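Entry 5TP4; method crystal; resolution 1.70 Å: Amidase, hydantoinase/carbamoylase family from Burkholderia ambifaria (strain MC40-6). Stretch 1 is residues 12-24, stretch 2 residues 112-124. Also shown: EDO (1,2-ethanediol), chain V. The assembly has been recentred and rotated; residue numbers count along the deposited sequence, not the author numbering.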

ATOM      1  N   LEU B  12      31.636  40.363  19.211  1.00 16.12           N
ATOM      2  CA  LEU B  12      30.717  40.147  18.081  1.00 15.28           C
ATOM      3  C   LEU B  12      31.479  40.107  16.755  1.00 16.38           C
ATOM      4  O   LEU B  12      31.114  40.763  15.772  1.00 16.28           O
ATOM      5  CB  LEU B  12      29.616  41.209  18.049  1.00 19.17           C
ATOM      6  CG  LEU B  12      28.649  41.249  19.243  1.00 20.08           C
ATOM      7  CD1 LEU B  12      27.504  42.222  18.990  1.00 27.02           C
ATOM      8  CD2 LEU B  12      28.129  39.843  19.579  1.00 16.60           C
ATOM      9  N   LEU B  13      32.568  39.347  16.743  1.00 13.56           N
ATOM     10  CA  LEU B  13      33.287  39.114  15.500  1.00 12.08           C
ATOM     11  C   LEU B  13      32.354  38.448  14.500  1.00 10.90           C
ATOM     12  O   LEU B  13      31.735  37.426  14.813  1.00 11.93           O
ATOM     13  CB  LEU B  13      34.500  38.217  15.767  1.00 14.18           C
ATOM     14  CG  LEU B  13      35.409  37.927  14.579  1.00 19.60           C
ATOM     15  CD1 LEU B  13      36.143  39.196  14.149  1.00 16.84           C
ATOM     16  CD2 LEU B  13      36.395  36.821  14.963  1.00 16.47           C
ATOM     17  N   GLU B  14      32.254  39.017  13.285  1.00 13.08           N
ATOM     18  CA  GLU B  14      31.330  38.528  12.268  1.00 12.28           C
ATOM     19  C   GLU B  14      32.065  38.032  11.029  1.00 10.20           C
ATOM     20  O   GLU B  14      33.183  38.466  10.727  1.00 14.27           O
ATOM     21  CB  GLU B  14      30.363  39.624  11.840  1.00 13.96           C
ATOM     22  CG  GLU B  14      29.441  40.052  12.934  1.00 17.37           C
ATOM     23  CD  GLU B  14      28.368  41.005  12.456  1.00 32.73           C
ATOM     24  OE1 GLU B  14      28.362  41.348  11.257  1.00 31.27           O
ATOM     25  OE2 GLU B  14      27.526  41.403  13.290  1.00 36.29           O
ATOM     26  N   ILE B  15      31.408  37.128  10.291  1.00  9.45           N
ATOM     27  CA  ILE B  15      31.944  36.654   9.013  1.00 13.46           C
ATOM     28  C   ILE B  15      31.611  37.598   7.860  1.00 12.82           C
ATOM     29  O   ILE B  15      30.917  38.617   8.026  1.00 13.36           O
ATOM     30  CB  ILE B  15      31.417  35.252   8.681  1.00  9.56           C
ATOM     31  CG1 ILE B  15      29.897  35.319   8.431  1.00 11.76           C
ATOM     32  CG2 ILE B  15      31.804  34.279   9.825  1.00 14.26           C
ATOM     33  CD1 ILE B  15      29.425  34.291   7.404  1.00 10.69           C
ATOM     34  N   ASP B  16      32.102  37.244   6.673  1.00 12.31           N
ATOM     35  CA  ASP B  16      31.750  37.919   5.427  1.00 11.72           C
ATOM     36  C   ASP B  16      30.619  37.106   4.811  1.00 12.14           C
ATOM     37  O   ASP B  16      30.855  36.106   4.137  1.00 12.56           O
ATOM     38  CB  ASP B  16      32.961  38.007   4.503  1.00 14.11           C
ATOM     39  CG  ASP B  16      32.688  38.835   3.256  1.00 15.72           C
ATOM     40  OD1 ASP B  16      31.511  38.933   2.808  1.00 16.38           O
ATOM     41  OD2 ASP B  16      33.662  39.369   2.710  1.00 20.13           O
ATOM     42  N   GLY B  17      29.380  37.527   5.050  1.00 11.88           N
ATOM     43  CA  GLY B  17      28.260  36.685   4.669  1.00 13.19           C
ATOM     44  C   GLY B  17      28.116  36.577   3.165  1.00 12.93           C
ATOM     45  O   GLY B  17      27.778  35.514   2.646  1.00 11.78           O
ATOM     46  N   ALA B  18      28.402  37.669   2.442  1.00 10.71           N
ATOM     47  CA  ALA B  18      28.343  37.623   0.982  1.00 11.93           C
ATOM     48  C   ALA B  18      29.390  36.669   0.411  1.00 12.42           C
ATOM     49  O   ALA B  18      29.140  35.981  -0.595  1.00 13.19           O
ATOM     50  CB  ALA B  18      28.532  39.033   0.423  1.00 13.04           C
ATOM     51  N   ARG B  19      30.586  36.642   1.013  1.00 10.35           N
ATOM     52  CA  ARG B  19      31.639  35.757   0.546  1.00 14.12           C
ATOM     53  C   ARG B  19      31.230  34.304   0.730  1.00 15.04           C
ATOM     54  O   ARG B  19      31.424  33.477  -0.164  1.00 11.05           O
ATOM     55  CB  ARG B  19      32.953  36.060   1.288  1.00 11.00           C
ATOM     56  CG  ARG B  19      34.165  35.216   0.802  1.00 12.80           C
ATOM     57  CD  ARG B  19      35.445  35.753   1.435  1.00 12.63           C
ATOM     58  NE  ARG B  19      35.375  35.703   2.907  1.00 12.77           N
ATOM     59  CZ  ARG B  19      36.197  36.375   3.714  1.00 17.92           C
ATOM     60  NH1 ARG B  19      37.159  37.140   3.187  1.00 15.89           N
ATOM     61  NH2 ARG B  19      36.068  36.279   5.042  1.00 13.04           N
ATOM     62  N   LEU B  20      30.608  33.991   1.865  1.00 11.53           N
ATOM     63  CA  LEU B  20      30.133  32.627   2.100  1.00  9.96           C
ATOM     64  C   LEU B  20      29.016  32.265   1.116  1.00 11.38           C
ATOM     65  O   LEU B  20      29.001  31.154   0.567  1.00 11.90           O
ATOM     66  CB  LEU B  20      29.668  32.491   3.559  1.00  7.98           C
ATOM     67  CG  LEU B  20      28.943  31.195   3.967  1.00 10.01           C
ATOM     68  CD1 LEU B  20      29.704  29.929   3.593  1.00 12.90           C
ATOM     69  CD2 LEU B  20      28.677  31.176   5.453  1.00  8.18           C
ATOM     70  N   TRP B  21      28.095  33.201   0.856  1.00 11.76           N
ATOM     71  CA  TRP B  21      27.005  32.931  -0.081  1.00  9.54           C
ATOM     72  C   TRP B  21      27.545  32.650  -1.477  1.00 12.51           C
ATOM     73  O   TRP B  21      27.075  31.731  -2.154  1.00 11.56           O
ATOM     74  CB  TRP B  21      26.020  34.110  -0.086  1.00 10.07           C
ATOM     75  CG  TRP B  21      24.805  33.897  -0.941  1.00 15.45           C
ATOM     76  CD1 TRP B  21      24.602  34.343  -2.219  1.00 15.19           C
ATOM     77  CD2 TRP B  21      23.612  33.190  -0.564  1.00 15.61           C
ATOM     78  NE1 TRP B  21      23.360  33.948  -2.658  1.00 15.75           N
ATOM     79  CE2 TRP B  21      22.741  33.232  -1.665  1.00 15.79           C
ATOM     80  CE3 TRP B  21      23.219  32.492   0.592  1.00 15.54           C
ATOM     81  CZ2 TRP B  21      21.469  32.649  -1.634  1.00 19.73           C
ATOM     82  CZ3 TRP B  21      21.961  31.898   0.614  1.00 13.91           C
ATOM     83  CH2 TRP B  21      21.103  31.982  -0.493  1.00 15.21           C
ATOM     84  N   ARG B  22      28.563  33.405  -1.900  1.00 12.81           N
ATOM     85  CA  ARG B  22      29.202  33.157  -3.191  1.00 11.25           C
ATOM     86  C   ARG B  22      29.888  31.797  -3.227  1.00 10.11           C
ATOM     87  O   ARG B  22      29.853  31.107  -4.253  1.00 13.32           O
ATOM     88  CB  ARG B  22      30.202  34.277  -3.492  1.00 17.11           C
ATOM     89  N   SER B  23      30.516  31.381  -2.120  1.00  9.47           N
ATOM     90  CA  SER B  23      31.156  30.064  -2.139  1.00 12.01           C
ATOM     91  C   SER B  23      30.116  28.960  -2.272  1.00 10.17           C
ATOM     92  O   SER B  23      30.342  27.952  -2.951  1.00  9.41           O
ATOM     93  CB  SER B  23      32.016  29.853  -0.882  1.00 11.02           C
ATOM     94  OG  SER B  23      31.233  29.653   0.285  1.00 15.91           O
ATOM     95  N   LEU B  24      28.962  29.149  -1.644  1.00  8.77           N
ATOM     96  CA  LEU B  24      27.870  28.198  -1.803  1.00  8.68           C
ATOM     97  C   LEU B  24      27.360  28.174  -3.235  1.00  9.33           C
ATOM     98  O   LEU B  24      27.059  27.106  -3.775  1.00 12.50           O
ATOM     99  CB  LEU B  24      26.741  28.572  -0.848  1.00  8.63           C
ATOM    100  CG  LEU B  24      27.076  28.103   0.573  1.00 10.59           C
ATOM    101  CD1 LEU B  24      26.243  28.870   1.576  1.00 14.87           C
ATOM    102  CD2 LEU B  24      26.832  26.586   0.670  1.00 11.88           C
ATOM    103  N   LEU B 112      35.060  26.871   6.179  1.00  8.59           N
ATOM    104  CA  LEU B 112      36.003  27.651   5.382  1.00 11.07           C
ATOM    105  C   LEU B 112      35.837  29.140   5.656  1.00  9.45           C
ATOM    106  O   LEU B 112      36.821  29.876   5.776  1.00 10.02           O
ATOM    107  CB  LEU B 112      35.811  27.347   3.893  1.00  7.64           C
ATOM    108  CG  LEU B 112      36.631  28.202   2.913  1.00  9.01           C
ATOM    109  CD1 LEU B 112      38.145  27.975   3.066  1.00 12.12           C
ATOM    110  CD2 LEU B 112      36.185  27.858   1.476  1.00 10.84           C
ATOM    111  N   GLU B 113      34.595  29.612   5.764  1.00  7.52           N
ATOM    112  CA  GLU B 113      34.430  31.040   5.999  1.00 11.79           C
ATOM    113  C   GLU B 113      34.930  31.418   7.390  1.00 12.92           C
ATOM    114  O   GLU B 113      35.480  32.506   7.574  1.00 11.68           O
ATOM    115  CB  GLU B 113      32.965  31.454   5.780  1.00 10.32           C
ATOM    116  CG  GLU B 113      32.616  32.901   6.207  1.00 10.93           C
ATOM    117  CD  GLU B 113      33.463  33.951   5.496  1.00 14.29           C
ATOM    118  OE1 GLU B 113      33.839  33.719   4.323  1.00 15.29           O
ATOM    119  OE2 GLU B 113      33.744  35.015   6.120  1.00 11.78           O
ATOM    120  N   VAL B 114      34.750  30.536   8.381  1.00  7.05           N
ATOM    121  CA  VAL B 114      35.357  30.767   9.689  1.00  9.06           C
ATOM    122  C   VAL B 114      36.851  31.030   9.549  1.00  9.87           C
ATOM    123  O   VAL B 114      37.388  31.999  10.098  1.00  9.58           O
ATOM    124  CB  VAL B 114      35.074  29.581  10.627  1.00 11.89           C
ATOM    125  CG1 VAL B 114      35.964  29.645  11.870  1.00 10.47           C
ATOM    126  CG2 VAL B 114      33.600  29.621  11.035  1.00  8.48           C
ATOM    127  N   VAL B 115      37.540  30.186   8.796  1.00 10.61           N
ATOM    128  CA  VAL B 115      38.977  30.360   8.633  1.00 10.24           C
ATOM    129  C   VAL B 115      39.286  31.650   7.876  1.00 10.84           C
ATOM    130  O   VAL B 115      40.189  32.402   8.260  1.00 14.74           O
ATOM    131  CB  VAL B 115      39.579  29.135   7.946  1.00  9.78           C
ATOM    132  CG1 VAL B 115      41.053  29.417   7.502  1.00 10.62           C
ATOM    133  CG2 VAL B 115      39.530  27.939   8.928  1.00 10.57           C
ATOM    134  N   ARG B 116      38.540  31.940   6.808  1.00  9.92           N
ATOM    135  CA  ARG B 116      38.811  33.155   6.043  1.00 10.02           C
ATOM    136  C   ARG B 116      38.614  34.389   6.907  1.00 10.31           C
ATOM    137  O   ARG B 116      39.372  35.363   6.805  1.00 10.88           O
ATOM    138  CB  ARG B 116      37.900  33.239   4.820  1.00 11.54           C
ATOM    139  CG  ARG B 116      38.232  32.212   3.745  1.00 10.12           C
ATOM    140  CD  ARG B 116      37.145  32.219   2.647  1.00 11.72           C
ATOM    141  NE  ARG B 116      37.619  31.537   1.443  1.00 10.46           N
ATOM    142  CZ  ARG B 116      36.890  31.418   0.337  1.00 15.56           C
ATOM    143  NH1 ARG B 116      35.643  31.893   0.318  1.00 15.45           N
ATOM    144  NH2 ARG B 116      37.406  30.834  -0.745  1.00 18.85           N
ATOM    145  N   THR B 117      37.615  34.343   7.786  1.00 10.37           N
ATOM    146  CA  THR B 117      37.396  35.438   8.728  1.00 10.40           C
ATOM    147  C   THR B 117      38.535  35.547   9.744  1.00 10.33           C
ATOM    148  O   THR B 117      39.033  36.653  10.003  1.00 12.29           O
ATOM    149  CB  THR B 117      36.020  35.255   9.388  1.00 11.84           C
ATOM    150  OG1 THR B 117      35.013  35.664   8.433  1.00 10.80           O
ATOM    151  CG2 THR B 117      35.890  36.083  10.665  1.00 13.68           C
ATOM    152  N   LEU B 118      38.998  34.425  10.293  1.00 10.60           N
ATOM    153  CA  LEU B 118      40.141  34.483  11.202  1.00  9.60           C
ATOM    154  C   LEU B 118      41.381  35.030  10.506  1.00 11.59           C
ATOM    155  O   LEU B 118      42.143  35.792  11.106  1.00 15.24           O
ATOM    156  CB  LEU B 118      40.427  33.097  11.781  1.00 11.28           C
ATOM    157  CG  LEU B 118      39.296  32.532  12.643  1.00 14.80           C
ATOM    158  CD1 LEU B 118      39.697  31.192  13.192  1.00 13.51           C
ATOM    159  CD2 LEU B 118      38.892  33.505  13.803  1.00 15.10           C
ATOM    160  N   ASN B 119      41.592  34.654   9.238  1.00 12.64           N
ATOM    161  CA  ASN B 119      42.704  35.195   8.461  1.00 11.67           C
ATOM    162  C   ASN B 119      42.575  36.701   8.299  1.00 11.05           C
ATOM    163  O   ASN B 119      43.547  37.443   8.498  1.00 11.80           O
ATOM    164  CB  ASN B 119      42.786  34.533   7.083  1.00 15.06           C
ATOM    165  CG  ASN B 119      43.242  33.102   7.140  1.00 16.98           C
ATOM    166  OD1 ASN B 119      43.710  32.615   8.178  1.00 14.92           O
ATOM    167  ND2 ASN B 119      43.090  32.396   6.014  1.00 12.82           N
ATOM    168  N   ASP B 120      41.373  37.173   7.937  1.00 13.27           N
ATOM    169  CA  ASP B 120      41.155  38.606   7.759  1.00 16.82           C
ATOM    170  C   ASP B 120      41.407  39.375   9.050  1.00 18.85           C
ATOM    171  O   ASP B 120      41.922  40.499   9.018  1.00 17.55           O
ATOM    172  CB  ASP B 120      39.721  38.870   7.291  1.00 15.97           C
ATOM    173  CG  ASP B 120      39.470  38.388   5.873  1.00 22.35           C
ATOM    174  OD1 ASP B 120      40.443  38.094   5.166  1.00 20.55           O
ATOM    175  OD2 ASP B 120      38.289  38.312   5.483  1.00 22.09           O
ATOM    176  N   ALA B 121      41.030  38.795  10.192  1.00 13.75           N
ATOM    177  CA  ALA B 121      41.175  39.461  11.481  1.00 15.47           C
ATOM    178  C   ALA B 121      42.556  39.302  12.093  1.00 20.32           C
ATOM    179  O   ALA B 121      42.820  39.897  13.146  1.00 19.28           O
ATOM    180  CB  ALA B 121      40.130  38.926  12.465  1.00 14.39           C
ATOM    181  N   GLY B 122      43.429  38.504  11.486  1.00 16.55           N
ATOM    182  CA  GLY B 122      44.725  38.244  12.085  1.00 19.12           C
ATOM    183  C   GLY B 122      44.693  37.451  13.370  1.00 17.28           C
ATOM    184  O   GLY B 122      45.562  37.647  14.230  1.00 18.89           O
ATOM    185  N   ILE B 123      43.737  36.538  13.522  1.00 12.61           N
ATOM    186  CA  ILE B 123      43.538  35.829  14.785  1.00 15.68           C
ATOM    187  C   ILE B 123      44.246  34.490  14.709  1.00 18.47           C
ATOM    188  O   ILE B 123      44.064  33.727  13.747  1.00 16.91           O
ATOM    189  CB  ILE B 123      42.043  35.642  15.101  1.00 12.64           C
ATOM    190  CG1 ILE B 123      41.424  36.971  15.524  1.00 20.09           C
ATOM    191  CG2 ILE B 123      41.845  34.560  16.175  1.00 17.95           C
ATOM    192  CD1 ILE B 123      39.912  36.927  15.559  1.00 22.68           C
ATOM    193  N   VAL B 124      45.052  34.202  15.730  1.00 14.18           N
ATOM    194  CA  VAL B 124      45.666  32.899  15.917  1.00 15.68           C
ATOM    195  C   VAL B 124      44.968  32.232  17.092  1.00 14.88           C
ATOM    196  O   VAL B 124      44.831  32.839  18.157  1.00 18.35           O
ATOM    197  CB  VAL B 124      47.175  33.028  16.168  1.00 24.15           C
ATOM    198  CG1 VAL B 124      47.772  31.665  16.416  1.00 28.29           C
ATOM    199  CG2 VAL B 124      47.830  33.703  14.977  1.00 25.41           C
TER
HETATM  200  C1  EDO V 507      23.332  28.418  -2.868  1.00 33.31           C
HETATM  201  O1  EDO V 507      22.273  28.556  -3.825  1.00 37.11           O
HETATM  202  C2  EDO V 507      23.557  29.746  -2.146  1.00 35.91           C
HETATM  203  O2  EDO V 507      24.288  30.643  -2.991  1.00 32.87           O
HETATM  204  O   HOH W   1      35.247  38.539   7.939  1.00 30.59           O
HETATM  205  O   HOH W   2      33.379  33.194  -1.997  1.00 19.54           O

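The apolar part of the contact is built around Leu-13, which lies in the loop ahead of the first helix and directs its CA-to-CB bond toward the second stretch. With chi1 t and chi2 p, the two methyls of Leu-13 reach different partners: Leu-13 CD2 packs against Ile-123 CD1 at 3.6 Å and Leu-118 CD2 at 4.3 Å, while Leu-13 CD1 lies 4.3 Å from Ala-121 CB. The small methyl of Ala-121 and the longer branches of Leu-118 and Ile-123 thus offer a hydrocarbon surface at the C-terminal end of helix 112-121. The chain turns there through Gly-122, whose positive phi suits glycine and whose Schellman motif closes the helix, with Gly-122 N bonded to Asn-119 O (3.2 Å) and Ile-123 N to Leu-118 O (3.0 Å).

Next to this patch, Thr-117 presents both an apolar and a polar group. Thr-117 CG2 lies 3.6 Å from Glu-14 O, and Thr-117 OG1 approaches Ile-15 CA at 3.3 Å, where the backbones draw close (CA of Ile-15 to CA of Thr-117, 5.6 Å). The hydroxyl is well satisfied: Thr-117 OG1 donates to Glu-113 OE2 (2.7 Å) and accepts from water 1 (2.9 Å), which also makes a weak bond to Glu-14 O.

Glu-113, buried and pointing toward the first stretch, gathers the polar interactions. Besides the Thr-117 hydroxyl, Glu-113 OE2 accepts from Asp-16 N (2.8 Å) and Arg-19 NH2 (2.9 Å), and Glu-113 OE1 accepts from Arg-19 NE (2.9 Å). A buried carboxylate is therefore compensated by a cationic group and by neutral donors. Asp-16 meanwhile caps the first helix, its OD1 accepting from Arg-19 N at 3.1 Å.

Arg-19 spans the two acidic residues. Its side chain sits as a knob among Glu-113, Arg-116, Thr-117 and Asp-120, extended through chi1 and chi2 (both t) before chi3 turns to p. Glu-113 and Asp-120 meet the guanidinium near its plane, where its N-H groups point; Arg-116 CB covers one face, 3.6 Å from Arg-19 NH2. The salt bridge to Glu-113 is joined at the exposed edge by a second, in which Asp-120 OD2 accepts from both Arg-19 NH1 (2.8 Å) and Arg-19 NH2 (3.0 Å).

Farther along the helices, which run at 142° to each other, Leu-20 CB rests 4.0 Å from Glu-113 CG. Ser-23 folds its hydroxyl back onto its own helix, Ser-23 OG donating to Leu-20 O (2.7 Å), and Ser-23 CB lies 4.3 Å from Arg-116 NH1.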